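PDB 2ZWS: neutral ceramidase from Pseudomonas aeruginosa, which hydrolyses the N-acyl linkage of ceramides to release sphingosine and a free fatty acid, and also catalyses the reverse synthesis, using one bound zinc ion. Local coordinates for residues L355-L367 against I376-W388. Numbering follows the deposited sequence.
Sequences LGGLLTGVPPQEL and ILADTGNKKPYPW
Trp-388 and Leu-355 make the tight end of this contact. CB of Leu-355 lies 3.6 Å from CZ2 of Trp-388, and Leu-355 CD1 lies more loosely over one face of the indole, toward the rim. On the opposite face sits CG of Lys-383, from the same segment, 3.3 Å above the plane, while Gly-357 O approaches the ring edge; together they probably limit rotation of the buried ring. Trp-388 NE1 donates to a water that in turn donates to the carbonyls of Leu-355 and Lys-384.

A mixed cluster gathers where the 365-370 helix begins. Leu-367 chi1 (-180°) carries CG toward Ile-376 CD1, 3.9 Å away, and the CD2 branch then lies on the Asp-379 carboxylate, 3.4 Å from OD2, which Pro-364 CD also meets. Pro-363 slides past Ile-376 in the opposite direction, CG against CG2.

Between these clusters the joint is looser and wet. The bent chain of Lys-383 donates a weak bond from NZ to Gly-357 O at 3.3 Å; two waters also accept from NZ, one linking it to Leu-359 N and the other to the carbonyls of Leu-355 and Gly-357. Nearby, exposed Leu-358 touches Ala-378 CB and Leu-377 O (3.6 Å) through CD1, but its CD2 stays 4.4 Å from Leu-377 CD1.

Leu-377 and Ala-378 face Ile-326 in a classic beta bulge, and an Asx motif, Asp-379 OD1 accepting from Asn-382 N, overlaps the type I turn from Thr-380 to Lys-383. Trp-388 also packs on helix 109-112; its side chain and that of Ser-106, a probable substrate-binding residue, are about 9 Å apart, so this loop-on-loop packing lies near the probable ceramide site.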
loop_
_atom_site.group_PDB
_atom_site.type_symbol
_atom_site.label_atom_id
_atom_site.label_comp_id
_atom_site.label_asym_id
_atom_site.label_seq_id
_atom_site.Cartn_x
_atom_site.Cartn_y
_atom_site.Cartn_z
ATOM N N LEU A 355 23.608 -10.279 -9.641
ATOM C CA LEU A 355 23.472 -9.083 -10.442
ATOM C C LEU A 355 24.790 -8.384 -10.777
ATOM O O LEU A 355 24.789 -7.417 -11.541
ATOM C CB LEU A 355 22.525 -8.085 -9.770
ATOM C CG LEU A 355 21.075 -8.533 -9.574
ATOM C CD1 LEU A 355 20.481 -7.704 -8.467
ATOM C CD2 LEU A 355 20.237 -8.446 -10.870
ATOM N N GLY A 356 25.910 -8.847 -10.228
ATOM C CA GLY A 356 27.137 -8.061 -10.452
ATOM C C GLY A 356 28.232 -7.810 -9.412
ATOM O O GLY A 356 29.386 -7.957 -9.763
ATOM N N GLY A 357 27.933 -7.379 -8.185
ATOM C CA GLY A 357 26.740 -6.670 -7.807
ATOM C C GLY A 357 27.055 -5.182 -7.790
ATOM O O GLY A 357 26.944 -4.531 -8.815
ATOM N N LEU A 358 27.461 -4.650 -6.636
ATOM C CA LEU A 358 27.724 -3.194 -6.494
ATOM C C LEU A 358 29.126 -2.813 -6.989
ATOM O O LEU A 358 30.114 -3.303 -6.443
ATOM C CB LEU A 358 27.490 -2.698 -5.058
ATOM C CG LEU A 358 27.628 -1.182 -4.850
ATOM C CD1 LEU A 358 26.474 -0.409 -5.495
ATOM C CD2 LEU A 358 27.758 -0.840 -3.369
ATOM N N LEU A 359 29.173 -1.925 -7.996
ATOM C CA LEU A 359 30.391 -1.569 -8.752
ATOM C C LEU A 359 30.580 -2.471 -9.991
ATOM O O LEU A 359 29.827 -3.434 -10.187
ATOM C CB LEU A 359 31.644 -1.519 -7.861
ATOM C CG LEU A 359 31.856 -0.220 -7.069
ATOM C CD1 LEU A 359 31.598 -0.409 -5.570
ATOM C CD2 LEU A 359 33.248 0.377 -7.326
ATOM N N THR A 360 31.556 -2.182 -10.862
ATOM C CA THR A 360 32.557 -1.118 -10.724
ATOM C C THR A 360 32.355 0.096 -11.637
ATOM O O THR A 360 32.337 -0.029 -12.865
ATOM C CB THR A 360 34.026 -1.680 -10.816
ATOM O OG1 THR A 360 34.945 -0.602 -11.024
ATOM C CG2 THR A 360 34.182 -2.702 -11.953
ATOM N N GLY A 361 32.166 1.258 -11.004
ATOM C CA GLY A 361 32.304 2.567 -11.653
ATOM C C GLY A 361 33.794 2.890 -11.646
ATOM O O GLY A 361 34.588 2.048 -11.212
ATOM N N VAL A 362 34.224 4.078 -12.078
ATOM C CA VAL A 362 33.417 5.263 -12.396
ATOM C C VAL A 362 32.351 5.038 -13.490
ATOM O O VAL A 362 32.615 4.366 -14.488
ATOM C CB VAL A 362 34.375 6.479 -12.727
ATOM C CG1 VAL A 362 35.402 6.108 -13.794
ATOM C CG2 VAL A 362 33.618 7.759 -13.110
ATOM N N PRO A 363 31.131 5.576 -13.280
ATOM C CA PRO A 363 30.074 5.577 -14.294
ATOM C C PRO A 363 30.460 6.456 -15.493
ATOM O O PRO A 363 31.378 7.279 -15.375
ATOM C CB PRO A 363 28.879 6.209 -13.556
ATOM C CG PRO A 363 29.206 6.129 -12.115
ATOM C CD PRO A 363 30.686 6.216 -12.028
ATOM N N PRO A 364 29.760 6.300 -16.633
ATOM C CA PRO A 364 30.032 7.154 -17.795
ATOM C C PRO A 364 29.987 8.648 -17.447
ATOM O O PRO A 364 29.137 9.083 -16.654
ATOM C CB PRO A 364 28.908 6.793 -18.765
ATOM C CG PRO A 364 28.519 5.399 -18.381
ATOM C CD PRO A 364 28.677 5.332 -16.902
ATOM N N GLN A 365 30.911 9.411 -18.029
ATOM C CA GLN A 365 31.081 10.838 -17.722
ATOM C C GLN A 365 29.813 11.648 -17.953
ATOM O O GLN A 365 29.515 12.586 -17.203
ATOM C CB GLN A 365 32.232 11.438 -18.552
ATOM C CG GLN A 365 32.562 12.889 -18.179
ATOM C CD GLN A 365 33.246 13.674 -19.291
ATOM O OE1 GLN A 365 33.622 14.834 -19.096
ATOM N NE2 GLN A 365 33.407 13.055 -20.461
ATOM N N GLU A 366 29.077 11.290 -18.998
ATOM C CA GLU A 366 27.851 11.995 -19.352
ATOM C C GLU A 366 26.853 11.847 -18.206
ATOM O O GLU A 366 26.174 12.802 -17.832
ATOM C CB GLU A 366 27.267 11.457 -20.668
ATOM C CG GLU A 366 28.305 11.258 -21.795
ATOM C CD GLU A 366 28.896 9.840 -21.844
ATOM O OE1 GLU A 366 28.292 8.955 -22.499
ATOM O OE2 GLU A 366 29.974 9.609 -21.246
ATOM N N LEU A 367 26.806 10.650 -17.629
ATOM C CA LEU A 367 25.915 10.387 -16.497
ATOM C C LEU A 367 26.339 11.161 -15.243
ATOM O O LEU A 367 25.513 11.809 -14.609
ATOM C CB LEU A 367 25.832 8.877 -16.205
ATOM C CG LEU A 367 24.912 8.504 -15.031
ATOM C CD1 LEU A 367 23.451 8.789 -15.374
ATOM C CD2 LEU A 367 25.095 7.064 -14.641
ATOM N N ILE A 376 27.158 9.527 -7.278
ATOM C CA ILE A 376 26.572 8.251 -7.665
ATOM C C ILE A 376 27.123 7.095 -6.835
ATOM O O ILE A 376 28.343 6.910 -6.741
ATOM C CB ILE A 376 26.757 7.994 -9.173
ATOM C CG1 ILE A 376 25.974 9.042 -9.978
ATOM C CG2 ILE A 376 26.355 6.569 -9.518
ATOM C CD1 ILE A 376 26.268 9.063 -11.462
ATOM N N LEU A 377 26.207 6.340 -6.224
ATOM C CA LEU A 377 26.529 5.105 -5.535
ATOM C C LEU A 377 26.320 3.899 -6.451
ATOM O O LEU A 377 27.148 2.971 -6.488
ATOM C CB LEU A 377 25.671 4.963 -4.273
ATOM C CG LEU A 377 25.788 3.654 -3.478
ATOM C CD1 LEU A 377 27.180 3.490 -2.870
ATOM C CD2 LEU A 377 24.727 3.600 -2.399
ATOM N N ALA A 378 25.202 3.907 -7.174
ATOM C CA ALA A 378 24.870 2.813 -8.088
ATOM C C ALA A 378 24.267 3.358 -9.366
ATOM O O ALA A 378 23.314 4.134 -9.330
ATOM C CB ALA A 378 23.921 1.806 -7.424
ATOM N N ASP A 379 24.842 2.948 -10.494
ATOM C CA ASP A 379 24.340 3.313 -11.810
ATOM C C ASP A 379 23.350 2.226 -12.221
ATOM O O ASP A 379 23.720 1.254 -12.870
ATOM C CB ASP A 379 25.508 3.401 -12.813
ATOM C CG ASP A 379 25.044 3.649 -14.251
ATOM O OD1 ASP A 379 23.817 3.638 -14.504
ATOM O OD2 ASP A 379 25.919 3.838 -15.149
ATOM N N THR A 380 22.098 2.407 -11.824
ATOM C CA THR A 380 21.066 1.350 -11.995
ATOM C C THR A 380 20.564 1.259 -13.440
ATOM O O THR A 380 20.212 0.178 -13.928
ATOM C CB THR A 380 19.868 1.567 -11.018
ATOM O OG1 THR A 380 19.340 2.881 -11.212
ATOM C CG2 THR A 380 20.320 1.416 -9.576
ATOM N N GLY A 381 20.545 2.393 -14.135
ATOM C CA GLY A 381 20.043 2.473 -15.498
ATOM C C GLY A 381 20.859 1.722 -16.531
ATOM O O GLY A 381 20.314 1.249 -17.533
ATOM N N ASN A 382 22.171 1.627 -16.296
ATOM C CA ASN A 382 23.069 0.995 -17.270
ATOM C C ASN A 382 23.362 -0.470 -17.000
ATOM O O ASN A 382 24.183 -1.074 -17.699
ATOM C CB ASN A 382 24.402 1.784 -17.376
ATOM C CG ASN A 382 24.239 3.128 -18.077
ATOM O OD1 ASN A 382 24.774 4.148 -17.629
ATOM N ND2 ASN A 382 23.506 3.139 -19.176
ATOM N N LYS A 383 22.686 -1.050 -16.008
ATOM C CA LYS A 383 22.882 -2.462 -15.663
ATOM C C LYS A 383 22.357 -3.356 -16.784
ATOM O O LYS A 383 21.407 -2.994 -17.462
ATOM C CB LYS A 383 22.199 -2.798 -14.334
ATOM C CG LYS A 383 22.741 -2.037 -13.141
ATOM C CD LYS A 383 24.146 -2.535 -12.793
ATOM C CE LYS A 383 24.721 -1.761 -11.611
ATOM N NZ LYS A 383 25.995 -2.360 -11.156
ATOM N N LYS A 384 23.028 -4.482 -17.004
ATOM C CA LYS A 384 22.685 -5.410 -18.082
ATOM C C LYS A 384 22.515 -6.820 -17.508
ATOM O O LYS A 384 23.214 -7.167 -16.553
ATOM C CB LYS A 384 23.789 -5.385 -19.158
ATOM C CG LYS A 384 23.872 -4.054 -19.930
ATOM C CD LYS A 384 22.643 -3.807 -20.791
ATOM C CE LYS A 384 22.788 -2.577 -21.696
ATOM N NZ LYS A 384 22.799 -1.290 -20.934
ATOM N N PRO A 385 21.604 -7.629 -18.089
ATOM C CA PRO A 385 20.802 -7.380 -19.292
ATOM C C PRO A 385 19.622 -6.458 -19.058
ATOM O O PRO A 385 19.062 -5.934 -20.020
ATOM C CB PRO A 385 20.279 -8.777 -19.688
ATOM C CG PRO A 385 20.779 -9.706 -18.671
ATOM C CD PRO A 385 21.289 -8.950 -17.512
ATOM N N TYR A 386 19.264 -6.260 -17.791
ATOM C CA TYR A 386 18.150 -5.387 -17.423
ATOM C C TYR A 386 18.560 -4.294 -16.443
ATOM O O TYR A 386 19.306 -4.546 -15.492
ATOM C CB TYR A 386 17.027 -6.211 -16.791
ATOM C CG TYR A 386 16.567 -7.324 -17.683
ATOM C CD1 TYR A 386 15.793 -7.060 -18.811
ATOM C CD2 TYR A 386 16.969 -8.635 -17.445
ATOM C CE1 TYR A 386 15.376 -8.083 -19.666
ATOM C CE2 TYR A 386 16.568 -9.663 -18.298
ATOM C CZ TYR A 386 15.773 -9.383 -19.397
ATOM O OH TYR A 386 15.376 -10.424 -20.228
ATOM N N PRO A 387 18.042 -3.073 -16.643
ATOM C CA PRO A 387 18.340 -2.043 -15.628
ATOM C C PRO A 387 17.718 -2.469 -14.299
ATOM O O PRO A 387 16.728 -3.222 -14.299
ATOM C CB PRO A 387 17.648 -0.777 -16.161
ATOM C CG PRO A 387 16.669 -1.250 -17.152
ATOM C CD PRO A 387 17.133 -2.592 -17.695
ATOM N N TRP A 388 18.289 -2.023 -13.181
ATOM C CA TRP A 388 17.753 -2.398 -11.866
ATOM C C TRP A 388 16.521 -1.576 -11.501
ATOM O O TRP A 388 15.864 -1.860 -10.506
ATOM C CB TRP A 388 18.801 -2.210 -10.778
ATOM C CG TRP A 388 19.963 -3.138 -10.892
ATOM C CD1 TRP A 388 20.201 -4.088 -11.857
ATOM C CD2 TRP A 388 21.058 -3.191 -9.987
ATOM N NE1 TRP A 388 21.404 -4.727 -11.598
ATOM C CE2 TRP A 388 21.950 -4.184 -10.457
ATOM C CE3 TRP A 388 21.382 -2.479 -8.817
ATOM C CZ2 TRP A 388 23.138 -4.492 -9.784
ATOM C CZ3 TRP A 388 22.574 -2.785 -8.152
ATOM C CH2 TRP A 388 23.430 -3.774 -8.640
HETATM O O HOH W 1 22.922 -6.523 -13.353
HETATM O O HOH W 2 26.391 -5.173 -11.209
HETATM O O HOH W 3 26.963 -0.855 -9.111
#